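PDB 3LCY: titin from Homo sapiens, which is a giant structural protein of muscle, here represented by tandem A-band immunoglobulin domains, and carries serine/threonine kinase activity. Local coordinates for residues P8-E13 with C29-R34; K53-S58 with T66-E71; K110-G115 with I189-I194; L121-M126 with T159-K164; T19-A24 with L97-Q102. All blocks are in the same frame, centred on the assembly; numbering follows the deposited sequence.

Interaction 1: P8-E13 with C29-R34; sequences PGIRKE and CQIVGR
Pro8 lays its CB against CG2 of Ile31 at 3.5 Å, and Ile10 continues this overlap with its CG1 beside CG1 of Ile31, the two isoleucine side chains running next to each other in the same direction. CG2 of Ile31 is anti to the backbone N and meets both Pro8 CB and the carbonyl O of Gly9. The backbones are antiparallel: Gly9 N donates to Val32 O at 2.7 Å and Val32 N returns a bond to Gly9 O. One step further the register slips. Arg11 N reaches Gln30 O at 2.7 Å, while Lys12 N makes a weak second bond to the same oxygen at 3.3 Å; two residues thus face Gln30, the definition of a classic beta bulge. In immunoglobulin nomenclature this is strand A on strand B, at the edge of one sheet of an I-set sandwich, whose other sheet supplies Cys80 and Ala82 to cover Ile31. Gln30 N closes the bulge by bonding Lys12 O at 2.9 Å. On the face bearing Gln30 and Val32, CB of Lys12 packs on CG of Gln30 at 3.5 Å, and the lysine ammonium goes on to the carbonyl of Ser28. Arg11 crosses Val32 at about a right angle, with Val32 CG2 4.0 Å above one face of its guanidinium, offset toward the rim.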
# COMPACT_ATOMS: atom_id res chain seq x y z
N PRO A 8 -18.38 -23.40 14.28
CA PRO A 8 -18.09 -23.10 12.88
C PRO A 8 -16.85 -23.84 12.39
O PRO A 8 -15.81 -23.83 13.01
CB PRO A 8 -17.84 -21.60 12.90
CG PRO A 8 -18.54 -21.12 14.08
CD PRO A 8 -18.42 -22.19 15.09
N GLY A 9 -17.00 -24.48 11.24
CA GLY A 9 -15.94 -25.23 10.61
C GLY A 9 -15.62 -24.65 9.26
O GLY A 9 -16.51 -24.30 8.51
N ILE A 10 -14.34 -24.55 8.96
CA ILE A 10 -13.94 -24.00 7.68
C ILE A 10 -13.99 -25.04 6.58
O ILE A 10 -13.36 -26.08 6.69
CB ILE A 10 -12.52 -23.39 7.80
CG1 ILE A 10 -12.56 -22.17 8.71
CG2 ILE A 10 -11.99 -23.01 6.45
CD1 ILE A 10 -11.27 -21.83 9.36
N ARG A 11 -14.75 -24.76 5.53
CA ARG A 11 -14.85 -25.65 4.38
C ARG A 11 -13.84 -25.18 3.35
O ARG A 11 -13.09 -25.95 2.80
CB ARG A 11 -16.25 -25.63 3.79
CG ARG A 11 -17.21 -26.47 4.55
CD ARG A 11 -17.04 -27.91 4.20
NE ARG A 11 -17.81 -28.79 5.06
CZ ARG A 11 -19.08 -29.11 4.87
NH1 ARG A 11 -19.75 -28.61 3.84
NH2 ARG A 11 -19.69 -29.91 5.71
N LYS A 12 -13.83 -23.88 3.12
CA LYS A 12 -12.89 -23.23 2.25
C LYS A 12 -12.35 -22.05 3.03
O LYS A 12 -13.09 -21.21 3.47
CB LYS A 12 -13.59 -22.77 0.98
CG LYS A 12 -12.70 -22.06 -0.03
CD LYS A 12 -12.79 -20.55 0.11
CE LYS A 12 -11.75 -19.85 -0.75
NZ LYS A 12 -11.73 -18.39 -0.57
N GLU A 13 -11.05 -22.02 3.22
CA GLU A 13 -10.42 -20.92 3.93
C GLU A 13 -10.19 -19.74 3.00
O GLU A 13 -10.18 -19.89 1.80
CB GLU A 13 -9.11 -21.37 4.54
CG GLU A 13 -8.05 -21.72 3.55
CD GLU A 13 -6.77 -22.03 4.22
OE1 GLU A 13 -6.81 -22.71 5.25
OE2 GLU A 13 -5.72 -21.60 3.72
N CYS A 29 -14.93 -16.94 1.82
CA CYS A 29 -14.58 -18.15 2.55
C CYS A 29 -15.85 -18.92 2.89
O CYS A 29 -16.94 -18.35 2.94
CB CYS A 29 -13.81 -17.81 3.83
SG CYS A 29 -14.79 -16.94 5.07
N GLN A 30 -15.75 -20.21 3.17
CA GLN A 30 -16.88 -21.00 3.61
C GLN A 30 -16.72 -21.55 4.99
O GLN A 30 -15.84 -22.29 5.23
CB GLN A 30 -17.06 -22.17 2.71
CG GLN A 30 -16.98 -21.86 1.33
CD GLN A 30 -17.80 -22.77 0.56
OE1 GLN A 30 -18.39 -23.67 1.10
NE2 GLN A 30 -17.88 -22.55 -0.71
N ILE A 31 -17.64 -21.22 5.86
CA ILE A 31 -17.67 -21.70 7.21
C ILE A 31 -19.07 -22.18 7.57
O ILE A 31 -20.03 -21.51 7.39
CB ILE A 31 -17.27 -20.62 8.17
CG1 ILE A 31 -15.94 -20.02 7.74
CG2 ILE A 31 -17.15 -21.15 9.51
CD1 ILE A 31 -15.65 -18.69 8.28
N VAL A 32 -19.14 -23.41 8.06
CA VAL A 32 -20.41 -24.01 8.41
C VAL A 32 -20.54 -24.35 9.89
O VAL A 32 -19.61 -24.84 10.50
CB VAL A 32 -20.65 -25.28 7.58
CG1 VAL A 32 -20.86 -24.92 6.13
CG2 VAL A 32 -19.48 -26.21 7.71
N GLY A 33 -21.71 -24.07 10.45
CA GLY A 33 -21.98 -24.33 11.84
C GLY A 33 -23.45 -24.45 12.11
O GLY A 33 -24.22 -24.01 11.31
N ARG A 34 -23.83 -25.06 13.21
CA ARG A 34 -25.20 -25.10 13.67
C ARG A 34 -25.15 -24.74 15.09
O ARG A 34 -24.54 -25.40 15.86
CB ARG A 34 -25.74 -26.48 13.56
CG ARG A 34 -25.96 -26.95 12.19
CD ARG A 34 -25.80 -28.43 12.14
NE ARG A 34 -25.97 -28.97 10.82
CZ ARG A 34 -26.98 -29.76 10.47
NH1 ARG A 34 -27.89 -30.10 11.37
NH2 ARG A 34 -27.06 -30.22 9.23

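Interaction 2: K53-S58 with T66-E71; sequences KYKMSS and TVMTEE
Lys53 NZ is gripped by two carboxylates: Glu70 OE2 at 2.7 Å, in a salt bridge that uses the anti lone pair of that oxygen, and Asp74 as a second partner. The lysine is extended throughout, with CG anti to the backbone N (chi1 -176°), and it crosses Glu70 at about a right angle. Its CG also lies 4.2 Å above the centre of one face of the Tyr54 ring. Val67 meets that ring at its edge, CG2 being 4.0 Å from Tyr54 CD1. The antiparallel backbone is fixed by Met68 N to Lys53 O at 3.0 Å and by a reciprocal pair between Lys55 and Thr66, in which Thr66 N to Lys55 O is nearly straight at 170°. Lys55 CE touches Met68 SD at 3.7 Å, while its NZ bonds the carbonyl of Arg52. The strands pair as the D-E hairpin of the first immunoglobulin domain, Lys53 and Glu70 flanking its ends, with strand 54-58 outermost in its sheet, strand 24-34 flanking strand 62-68, and Tyr54 packing on Leu48 of strand 46-48.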
# COMPACT_ATOMS: atom_id res chain seq x y z
N LYS A 53 -18.37 1.05 0.88
CA LYS A 53 -17.01 0.60 0.60
C LYS A 53 -16.81 -0.86 1.00
O LYS A 53 -16.16 -1.62 0.29
CB LYS A 53 -15.99 1.49 1.31
CG LYS A 53 -14.55 1.13 0.99
CD LYS A 53 -13.57 2.03 1.73
CE LYS A 53 -12.14 1.70 1.34
NZ LYS A 53 -11.14 2.52 2.09
N TYR A 54 -17.38 -1.25 2.14
CA TYR A 54 -17.27 -2.63 2.61
C TYR A 54 -18.62 -3.33 2.54
O TYR A 54 -19.39 -3.28 3.50
CB TYR A 54 -16.73 -2.68 4.04
CG TYR A 54 -15.40 -1.98 4.22
CD1 TYR A 54 -14.23 -2.50 3.67
CD2 TYR A 54 -15.30 -0.81 4.97
CE1 TYR A 54 -13.02 -1.87 3.85
CE2 TYR A 54 -14.09 -0.17 5.14
CZ TYR A 54 -12.95 -0.71 4.58
OH TYR A 54 -11.74 -0.07 4.77
N LYS A 55 -18.89 -3.99 1.42
CA LYS A 55 -20.13 -4.74 1.26
C LYS A 55 -19.95 -6.14 1.84
O LYS A 55 -18.92 -6.78 1.64
CB LYS A 55 -20.52 -4.82 -0.21
CG LYS A 55 -20.40 -3.51 -0.97
CD LYS A 55 -20.90 -3.64 -2.40
CE LYS A 55 -20.43 -2.48 -3.26
NZ LYS A 55 -20.83 -1.16 -2.70
N MET A 56 -20.93 -6.62 2.59
CA MET A 56 -20.82 -7.94 3.20
C MET A 56 -21.94 -8.88 2.82
O MET A 56 -23.09 -8.56 2.98
CB MET A 56 -20.75 -7.79 4.71
CG MET A 56 -19.91 -6.63 5.11
SD MET A 56 -19.64 -6.44 6.85
CE MET A 56 -18.24 -5.37 6.84
N SER A 57 -21.58 -10.05 2.33
CA SER A 57 -22.55 -11.04 1.90
C SER A 57 -22.41 -12.39 2.59
O SER A 57 -21.32 -12.89 2.75
CB SER A 57 -22.44 -11.24 0.40
OG SER A 57 -22.89 -12.51 0.01
N SER A 58 -23.53 -12.95 3.03
CA SER A 58 -23.52 -14.28 3.60
C SER A 58 -24.82 -15.03 3.35
O SER A 58 -25.89 -14.48 3.49
CB SER A 58 -23.24 -14.20 5.09
OG SER A 58 -22.85 -15.46 5.57
N THR A 66 -16.69 -7.48 0.21
CA THR A 66 -16.34 -6.76 -1.00
C THR A 66 -15.76 -5.43 -0.62
O THR A 66 -16.40 -4.64 0.06
CB THR A 66 -17.56 -6.52 -1.89
OG1 THR A 66 -18.14 -7.77 -2.26
CG2 THR A 66 -17.16 -5.77 -3.15
N VAL A 67 -14.55 -5.17 -1.08
CA VAL A 67 -13.90 -3.91 -0.78
C VAL A 67 -13.79 -3.09 -2.05
O VAL A 67 -13.26 -3.56 -3.04
CB VAL A 67 -12.48 -4.12 -0.23
CG1 VAL A 67 -11.80 -2.79 0.04
CG2 VAL A 67 -12.51 -4.98 1.02
N MET A 68 -14.30 -1.87 -2.01
CA MET A 68 -14.21 -1.02 -3.17
C MET A 68 -12.95 -0.25 -2.87
O MET A 68 -12.94 0.69 -2.09
CB MET A 68 -15.41 -0.08 -3.24
CG MET A 68 -16.75 -0.78 -3.15
SD MET A 68 -16.95 -2.12 -4.31
CE MET A 68 -16.87 -1.25 -5.86
N THR A 69 -11.87 -0.67 -3.51
CA THR A 69 -10.61 -0.07 -3.29
C THR A 69 -10.50 1.33 -3.81
O THR A 69 -10.93 1.62 -4.85
CB THR A 69 -9.52 -0.95 -3.82
OG1 THR A 69 -9.52 -0.94 -5.24
CG2 THR A 69 -9.73 -2.31 -3.36
N GLU A 70 -9.92 2.19 -3.01
CA GLU A 70 -9.73 3.54 -3.41
C GLU A 70 -8.31 3.98 -3.24
O GLU A 70 -7.84 4.79 -3.94
CB GLU A 70 -10.63 4.44 -2.61
CG GLU A 70 -10.78 4.05 -1.19
CD GLU A 70 -11.41 5.10 -0.33
OE1 GLU A 70 -11.76 6.14 -0.83
OE2 GLU A 70 -11.56 4.89 0.87
N GLU A 71 -7.63 3.40 -2.27
CA GLU A 71 -6.29 3.80 -1.90
C GLU A 71 -5.41 2.65 -1.59
O GLU A 71 -5.84 1.60 -1.34
CB GLU A 71 -6.33 4.77 -0.73
CG GLU A 71 -6.79 4.16 0.54
CD GLU A 71 -6.77 5.07 1.71
OE1 GLU A 71 -6.40 6.21 1.58
OE2 GLU A 71 -7.15 4.64 2.79
O HOH W 1 -19.84 -9.16 -0.74

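Interaction 3: K110-G115 with I189-I194; sequences KEKYYG and ILDVEI
Tyr113 and Leu190 make the tightly packed part of this contact: ring atom CE2 of Tyr113 is 3.7 Å from Leu190 CD2, and the buried leucine also rests on Leu123 and Val177. The phenol end of Tyr113 folds back on its own segment, its OH accepting from Lys110 N at 3.0 Å. Between the strands, four backbone bonds run from Asp191 N to Glu111 O through to Gly115 N to Glu193 O. The strands run parallel, their axes 31° apart, as strands A' and G do in an I-set immunoglobulin domain. The face of Lys112, Tyr114, Asp191 and Glu193 is more exposed, and its polar bonds are long or weak. Glu193, bent at chi2 (80°), offers OE2 to Lys112 NZ in a long salt bridge of 3.6 Å, and the same NZ gives a weak bond to Tyr114 OH at 3.2 Å. The close contact on this side is Glu193 CB, 3.7 Å from Tyr114 CD1. At the Lys110 and Ile189 end a water donates to both carbonyls, reaching Ile189 O at 3.0 Å.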
# COMPACT_ATOMS: atom_id res chain seq x y z
N LYS A 110 6.98 20.03 -7.40
CA LYS A 110 7.33 21.33 -7.97
C LYS A 110 8.49 21.17 -8.95
O LYS A 110 9.20 20.17 -8.92
CB LYS A 110 7.70 22.32 -6.87
CG LYS A 110 6.56 22.67 -5.93
CD LYS A 110 6.99 23.70 -4.89
CE LYS A 110 7.52 24.96 -5.55
NZ LYS A 110 6.52 25.59 -6.46
N GLU A 111 8.67 22.16 -9.82
CA GLU A 111 9.73 22.09 -10.83
C GLU A 111 11.11 22.23 -10.20
O GLU A 111 12.04 21.52 -10.57
CB GLU A 111 9.54 23.19 -11.88
CG GLU A 111 10.56 23.14 -13.00
CD GLU A 111 10.63 24.43 -13.79
OE1 GLU A 111 11.43 24.51 -14.74
OE2 GLU A 111 9.88 25.38 -13.46
N LYS A 112 11.23 23.16 -9.26
CA LYS A 112 12.52 23.46 -8.65
C LYS A 112 12.47 23.30 -7.13
O LYS A 112 11.48 23.65 -6.49
CB LYS A 112 12.95 24.88 -9.00
CG LYS A 112 13.21 25.10 -10.48
CD LYS A 112 13.75 26.49 -10.74
CE LYS A 112 15.09 26.70 -10.05
NZ LYS A 112 15.63 28.06 -10.32
N TYR A 113 13.55 22.78 -6.57
CA TYR A 113 13.67 22.67 -5.12
C TYR A 113 14.95 23.34 -4.66
O TYR A 113 15.98 23.28 -5.34
CB TYR A 113 13.64 21.21 -4.68
CG TYR A 113 12.27 20.57 -4.81
CD1 TYR A 113 11.33 20.70 -3.81
CD2 TYR A 113 11.93 19.84 -5.94
CE1 TYR A 113 10.08 20.13 -3.92
CE2 TYR A 113 10.69 19.26 -6.07
CZ TYR A 113 9.76 19.41 -5.05
OH TYR A 113 8.52 18.83 -5.17
N TYR A 114 14.90 23.99 -3.50
CA TYR A 114 16.02 24.78 -3.02
C TYR A 114 16.60 24.28 -1.71
O TYR A 114 15.89 24.10 -0.73
CB TYR A 114 15.60 26.25 -2.87
CG TYR A 114 15.15 26.89 -4.16
CD1 TYR A 114 16.04 27.64 -4.93
CD2 TYR A 114 13.85 26.75 -4.61
CE1 TYR A 114 15.63 28.23 -6.11
CE2 TYR A 114 13.44 27.33 -5.79
CZ TYR A 114 14.33 28.07 -6.53
OH TYR A 114 13.92 28.66 -7.71
N GLY A 115 17.91 24.08 -1.69
CA GLY A 115 18.60 23.63 -0.50
C GLY A 115 19.62 24.65 -0.02
O GLY A 115 20.40 25.14 -0.80
N ILE A 189 11.49 14.96 -13.27
CA ILE A 189 12.75 15.68 -13.16
C ILE A 189 12.65 16.85 -12.19
O ILE A 189 11.80 17.73 -12.34
CB ILE A 189 13.24 16.17 -14.54
CG1 ILE A 189 13.69 14.98 -15.39
CG2 ILE A 189 14.37 17.17 -14.37
CD1 ILE A 189 14.24 15.37 -16.74
N LEU A 190 13.53 16.85 -11.19
CA LEU A 190 13.55 17.90 -10.18
C LEU A 190 14.79 18.77 -10.34
O LEU A 190 15.91 18.27 -10.30
CB LEU A 190 13.52 17.30 -8.78
CG LEU A 190 12.34 16.41 -8.36
CD1 LEU A 190 12.33 15.10 -9.14
CD2 LEU A 190 12.40 16.13 -6.87
N ASP A 191 14.58 20.07 -10.53
CA ASP A 191 15.68 21.00 -10.67
C ASP A 191 16.11 21.52 -9.31
O ASP A 191 15.36 22.24 -8.64
CB ASP A 191 15.29 22.17 -11.58
CG ASP A 191 16.49 22.91 -12.13
OD1 ASP A 191 17.55 22.27 -12.31
OD2 ASP A 191 16.38 24.13 -12.37
N VAL A 192 17.31 21.16 -8.88
CA VAL A 192 17.81 21.55 -7.57
C VAL A 192 18.77 22.73 -7.64
O VAL A 192 19.70 22.74 -8.45
CB VAL A 192 18.51 20.37 -6.86
CG1 VAL A 192 19.22 20.86 -5.61
CG2 VAL A 192 17.51 19.28 -6.52
N GLU A 193 18.55 23.72 -6.79
CA GLU A 193 19.39 24.90 -6.75
C GLU A 193 19.91 25.10 -5.33
O GLU A 193 19.17 24.91 -4.37
CB GLU A 193 18.58 26.13 -7.18
CG GLU A 193 19.42 27.27 -7.72
CD GLU A 193 19.84 27.05 -9.16
OE1 GLU A 193 21.05 27.18 -9.45
OE2 GLU A 193 18.98 26.76 -10.00
N ILE A 194 21.18 25.46 -5.19
CA ILE A 194 21.77 25.66 -3.87
C ILE A 194 21.97 27.15 -3.57
O ILE A 194 22.59 27.86 -4.34
CB ILE A 194 23.11 24.94 -3.73
CG1 ILE A 194 23.00 23.51 -4.28
CG2 ILE A 194 23.56 24.92 -2.29
CD1 ILE A 194 21.96 22.68 -3.58
O HOH W 2 9.45 17.75 -10.51

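Interaction 4: L121-M126 with T159-K164; sequences LRLHVM and THLVMK
Strands B and E of the second immunoglobulin domain pair here, Leu121-Met126 running antiparallel to Thr159-Lys164. Six backbone hydrogen bonds join the hydrogen-bonded pairs Leu121 with Met163, Leu123 with Leu161 and Val125 with Thr159; Leu123 N to Leu161 O, at 2.7 Å, is the shortest. On the outward face His160 has CG anti to the backbone N (chi1 -171°), which sets its ring between two polar groups of strand B, both near its plane at the edge. Its ND1 and His124 ND1 share a hydrogen bond of 2.9 Å in which either nitrogen could donate, and the two rings meet rim to rim with planes at 63°. At the other ring nitrogen, Arg122 NE gives a weak bond to His160 NE2, 3.2 Å long and bent to 132°. Leu123 O lies 3.9 Å above one face of the His160 ring, offset toward the rim. Arg122 runs alongside Val162, whose CG2 is 3.7 Å from NH2 and lies over one face of the guanidinium, offset toward the rim. The opposite side of the sheet is largely apolar: Leu121 CD2 meets Met163 CE at 4.0 Å, and Val125 CB meets Thr159 CG2 at 3.8 Å. Leu123, Val125 and Leu161 all touch Trp137 of strand 134-139. Thr159 is the buried polar exception, its OG1 bonding Asn154 and the Trp137 indole. A largely polar outer face and a largely apolar inner one suit the B-E pairing of an immunoglobulin beta sandwich.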
# COMPACT_ATOMS: atom_id res chain seq x y z
N LEU A 121 19.41 18.31 2.48
CA LEU A 121 18.23 18.46 1.64
C LEU A 121 17.51 17.13 1.48
O LEU A 121 18.10 16.13 1.08
CB LEU A 121 18.62 19.02 0.27
CG LEU A 121 17.47 19.19 -0.72
CD1 LEU A 121 16.37 20.06 -0.13
CD2 LEU A 121 17.96 19.77 -2.04
N ARG A 122 16.22 17.12 1.79
CA ARG A 122 15.43 15.90 1.69
C ARG A 122 14.34 16.02 0.63
O ARG A 122 13.49 16.91 0.70
CB ARG A 122 14.82 15.55 3.05
CG ARG A 122 15.83 15.53 4.19
CD ARG A 122 15.16 15.31 5.55
NE ARG A 122 15.22 13.91 5.98
CZ ARG A 122 16.23 13.38 6.67
NH1 ARG A 122 16.20 12.11 7.03
NH2 ARG A 122 17.27 14.13 7.00
N LEU A 123 14.35 15.10 -0.32
CA LEU A 123 13.33 15.07 -1.36
C LEU A 123 12.43 13.91 -0.98
O LEU A 123 12.85 12.76 -0.95
CB LEU A 123 13.96 14.86 -2.73
CG LEU A 123 14.35 16.12 -3.51
CD1 LEU A 123 14.78 17.21 -2.58
CD2 LEU A 123 15.43 15.81 -4.51
N HIS A 124 11.17 14.22 -0.68
CA HIS A 124 10.20 13.23 -0.23
C HIS A 124 9.09 13.05 -1.26
O HIS A 124 8.12 13.80 -1.27
CB HIS A 124 9.63 13.65 1.12
CG HIS A 124 8.72 12.63 1.74
ND1 HIS A 124 9.19 11.53 2.42
CD2 HIS A 124 7.37 12.56 1.80
CE1 HIS A 124 8.17 10.82 2.86
NE2 HIS A 124 7.06 11.42 2.50
N VAL A 125 9.24 12.04 -2.11
CA VAL A 125 8.30 11.83 -3.22
C VAL A 125 7.26 10.74 -2.93
O VAL A 125 7.60 9.57 -2.78
CB VAL A 125 9.04 11.46 -4.52
CG1 VAL A 125 8.06 11.30 -5.67
CG2 VAL A 125 10.08 12.52 -4.86
N MET A 126 6.00 11.14 -2.87
CA MET A 126 4.90 10.20 -2.70
C MET A 126 4.51 9.62 -4.06
O MET A 126 4.47 10.30 -5.06
CB MET A 126 3.71 10.88 -2.03
CG MET A 126 4.00 11.45 -0.67
SD MET A 126 4.24 10.26 0.64
CE MET A 126 2.61 9.61 0.87
N THR A 159 9.48 7.42 -1.98
CA THR A 159 10.92 7.28 -2.12
C THR A 159 11.58 8.54 -1.56
O THR A 159 11.31 9.65 -2.01
CB THR A 159 11.34 7.05 -3.58
OG1 THR A 159 12.76 7.11 -3.69
CG2 THR A 159 10.71 8.10 -4.49
N HIS A 160 12.44 8.36 -0.56
CA HIS A 160 12.98 9.49 0.19
C HIS A 160 14.49 9.63 -0.00
O HIS A 160 15.26 8.77 0.42
CB HIS A 160 12.65 9.33 1.68
CG HIS A 160 12.97 10.54 2.50
ND1 HIS A 160 12.05 11.53 2.76
CD2 HIS A 160 14.12 10.93 3.11
CE1 HIS A 160 12.61 12.47 3.51
NE2 HIS A 160 13.87 12.12 3.73
N LEU A 161 14.90 10.72 -0.64
CA LEU A 161 16.31 11.00 -0.86
C LEU A 161 16.80 12.10 0.08
O LEU A 161 16.28 13.21 0.08
CB LEU A 161 16.57 11.42 -2.31
CG LEU A 161 17.97 11.94 -2.63
CD1 LEU A 161 19.01 10.85 -2.43
CD2 LEU A 161 18.04 12.49 -4.05
N VAL A 162 17.84 11.80 0.83
CA VAL A 162 18.48 12.77 1.68
C VAL A 162 19.95 13.09 1.32
O VAL A 162 20.77 12.26 1.21
CB VAL A 162 18.26 12.41 3.18
CG1 VAL A 162 18.43 11.03 3.42
CG2 VAL A 162 19.15 13.12 4.02
N MET A 163 20.25 14.34 1.14
CA MET A 163 21.56 14.73 0.77
C MET A 163 22.19 15.56 1.85
O MET A 163 21.69 16.55 2.24
CB MET A 163 21.54 15.44 -0.57
CG MET A 163 21.37 14.49 -1.71
SD MET A 163 21.00 15.11 -3.31
CE MET A 163 20.10 16.55 -2.95
N LYS A 164 23.32 15.11 2.34
CA LYS A 164 24.00 15.79 3.40
C LYS A 164 24.95 16.84 2.92
O LYS A 164 25.62 16.63 1.98
CB LYS A 164 24.77 14.81 4.23
CG LYS A 164 24.22 14.67 5.58
CD LYS A 164 25.01 13.75 6.45
CE LYS A 164 24.50 12.33 6.44
NZ LYS A 164 25.40 11.44 7.23

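Interaction 5: T19-A24 with L97-Q102; sequences TKLGEA and LQATPQ
Thr19 and Lys20 form two parallel bridges, Thr19 with Leu97 and Lys20 with Gln98, after which a type II turn from Lys20 to Glu23 carries the chain away. Leu21 N donates to Gln98 O at 3.0 Å with an N-H angle of 165°, whereas Gln98 N to Thr19 O, of equal length, is bent to 127° and weak. The turn is closed by Glu23 N to Lys20 O at 2.8 Å, and Gly22 supplies its positive phi. The main apolar touch is between leucines: with Leu21 CG anti to the backbone N (chi1 179°), the CD1 it carries lies 3.8 Å from Leu97 CD1, the two side chains crossing obliquely. Leu21 CB is 4.2 Å from Ala99 CB. The parallel pairing is that of strands A' and G of an I-set domain, here at the end of the first domain nearest the second. Strand 88-103 carries on as the connection between them, for Ala99 and Gln102 pair through their backbones with Arg130 and Ile128 of strand 121-130, and Leu21 itself touches Ile128. Across the turn, within 19-24, Thr19 OG1 donates to Ala24 O at 2.8 Å, approaching from above the carbonyl plane. On the side of Lys20, the aliphatic CG of that lysine lies 3.8 Å from Gln98 O, while Gln98 OE1 is held by the hydroxyl of Thr18.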
# COMPACT_ATOMS: atom_id res chain seq x y z
N THR A 19 -6.58 -7.42 -7.00
CA THR A 19 -7.51 -6.62 -7.79
C THR A 19 -6.87 -5.29 -8.17
O THR A 19 -5.96 -4.81 -7.49
CB THR A 19 -8.81 -6.35 -7.01
OG1 THR A 19 -9.84 -5.95 -7.93
CG2 THR A 19 -8.60 -5.24 -5.99
N LYS A 20 -7.35 -4.70 -9.26
CA LYS A 20 -6.84 -3.41 -9.70
C LYS A 20 -7.29 -2.31 -8.74
O LYS A 20 -8.46 -2.23 -8.37
CB LYS A 20 -7.33 -3.09 -11.11
CG LYS A 20 -7.00 -1.67 -11.56
CD LYS A 20 -7.68 -1.33 -12.88
CE LYS A 20 -7.39 0.11 -13.29
NZ LYS A 20 -8.10 0.48 -14.54
N LEU A 21 -6.34 -1.47 -8.32
CA LEU A 21 -6.66 -0.36 -7.44
C LEU A 21 -7.77 0.49 -8.04
O LEU A 21 -7.70 0.90 -9.20
CB LEU A 21 -5.41 0.49 -7.18
CG LEU A 21 -5.60 1.72 -6.29
CD1 LEU A 21 -6.21 1.33 -4.95
CD2 LEU A 21 -4.27 2.44 -6.07
N GLY A 22 -8.81 0.74 -7.25
CA GLY A 22 -9.95 1.50 -7.72
C GLY A 22 -11.12 0.59 -8.05
O GLY A 22 -12.25 1.06 -8.20
N GLU A 23 -10.85 -0.70 -8.18
CA GLU A 23 -11.89 -1.67 -8.49
C GLU A 23 -12.30 -2.47 -7.26
O GLU A 23 -11.69 -2.35 -6.20
CB GLU A 23 -11.42 -2.62 -9.60
CG GLU A 23 -11.15 -1.92 -10.92
CD GLU A 23 -12.39 -1.28 -11.51
OE1 GLU A 23 -13.51 -1.75 -11.21
OE2 GLU A 23 -12.25 -0.31 -12.29
N ALA A 24 -13.34 -3.29 -7.41
CA ALA A 24 -13.86 -4.08 -6.31
C ALA A 24 -13.02 -5.32 -6.05
O ALA A 24 -12.50 -5.94 -6.98
CB ALA A 24 -15.31 -4.47 -6.57
N LEU A 97 -2.92 -5.28 -4.49
CA LEU A 97 -3.39 -4.29 -5.45
C LEU A 97 -2.57 -4.30 -6.73
O LEU A 97 -1.43 -4.78 -6.76
CB LEU A 97 -3.36 -2.89 -4.84
CG LEU A 97 -4.23 -2.68 -3.60
CD1 LEU A 97 -4.11 -1.24 -3.11
CD2 LEU A 97 -5.68 -3.03 -3.89
N GLN A 98 -3.16 -3.78 -7.80
CA GLN A 98 -2.47 -3.62 -9.07
C GLN A 98 -2.61 -2.18 -9.56
O GLN A 98 -3.72 -1.67 -9.69
CB GLN A 98 -3.02 -4.59 -10.11
CG GLN A 98 -2.81 -6.05 -9.79
CD GLN A 98 -3.48 -6.97 -10.78
OE1 GLN A 98 -3.76 -8.13 -10.47
NE2 GLN A 98 -3.76 -6.46 -11.97
N ALA A 99 -1.48 -1.53 -9.81
CA ALA A 99 -1.49 -0.14 -10.26
C ALA A 99 -0.19 0.21 -10.97
O ALA A 99 0.90 -0.05 -10.45
CB ALA A 99 -1.73 0.79 -9.09
N THR A 100 -0.30 0.79 -12.15
CA THR A 100 0.87 1.25 -12.89
C THR A 100 1.51 2.39 -12.11
O THR A 100 0.80 3.26 -11.60
CB THR A 100 0.49 1.75 -14.29
OG1 THR A 100 -0.26 2.96 -14.18
CG2 THR A 100 -0.34 0.70 -15.02
N PRO A 101 2.84 2.38 -12.01
CA PRO A 101 3.56 3.42 -11.27
C PRO A 101 3.08 4.81 -11.65
O PRO A 101 2.94 5.12 -12.84
CB PRO A 101 5.01 3.21 -11.70
CG PRO A 101 5.09 1.75 -12.01
CD PRO A 101 3.76 1.39 -12.61
N GLN A 102 2.82 5.64 -10.65
CA GLN A 102 2.27 6.97 -10.86
C GLN A 102 2.62 7.87 -9.69
O GLN A 102 2.41 7.51 -8.53
CB GLN A 102 0.75 6.88 -10.99
CG GLN A 102 0.03 8.22 -10.86
CD GLN A 102 -1.46 8.06 -10.60
OE1 GLN A 102 -1.93 6.97 -10.28
NE2 GLN A 102 -2.20 9.15 -10.72

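In the fold
From the N terminus, interaction 1 closes the short loop between strands 6-10 and 24-34. Interaction 5 opens inside that loop, at 19-24, and closes only at 97-102, so the two cross. Interaction 2, the hairpin of strands 54-58 and 62-68, nests within interaction 5 and touches it: Thr69 OG1 probably hydrogen-bonds Gly22 N and Glu23 O. Interactions 1 and 2 reach the same sheet through neighbouring strands 24-34 and 62-68. Past 97-102 the chain enters the second domain, where interaction 3 joins its first strand to its last and encloses interaction 4. Leu121 and Leu123 of interaction 4 pack on Val192 and Leu190 of interaction 3, tying the sandwich's two sheets together.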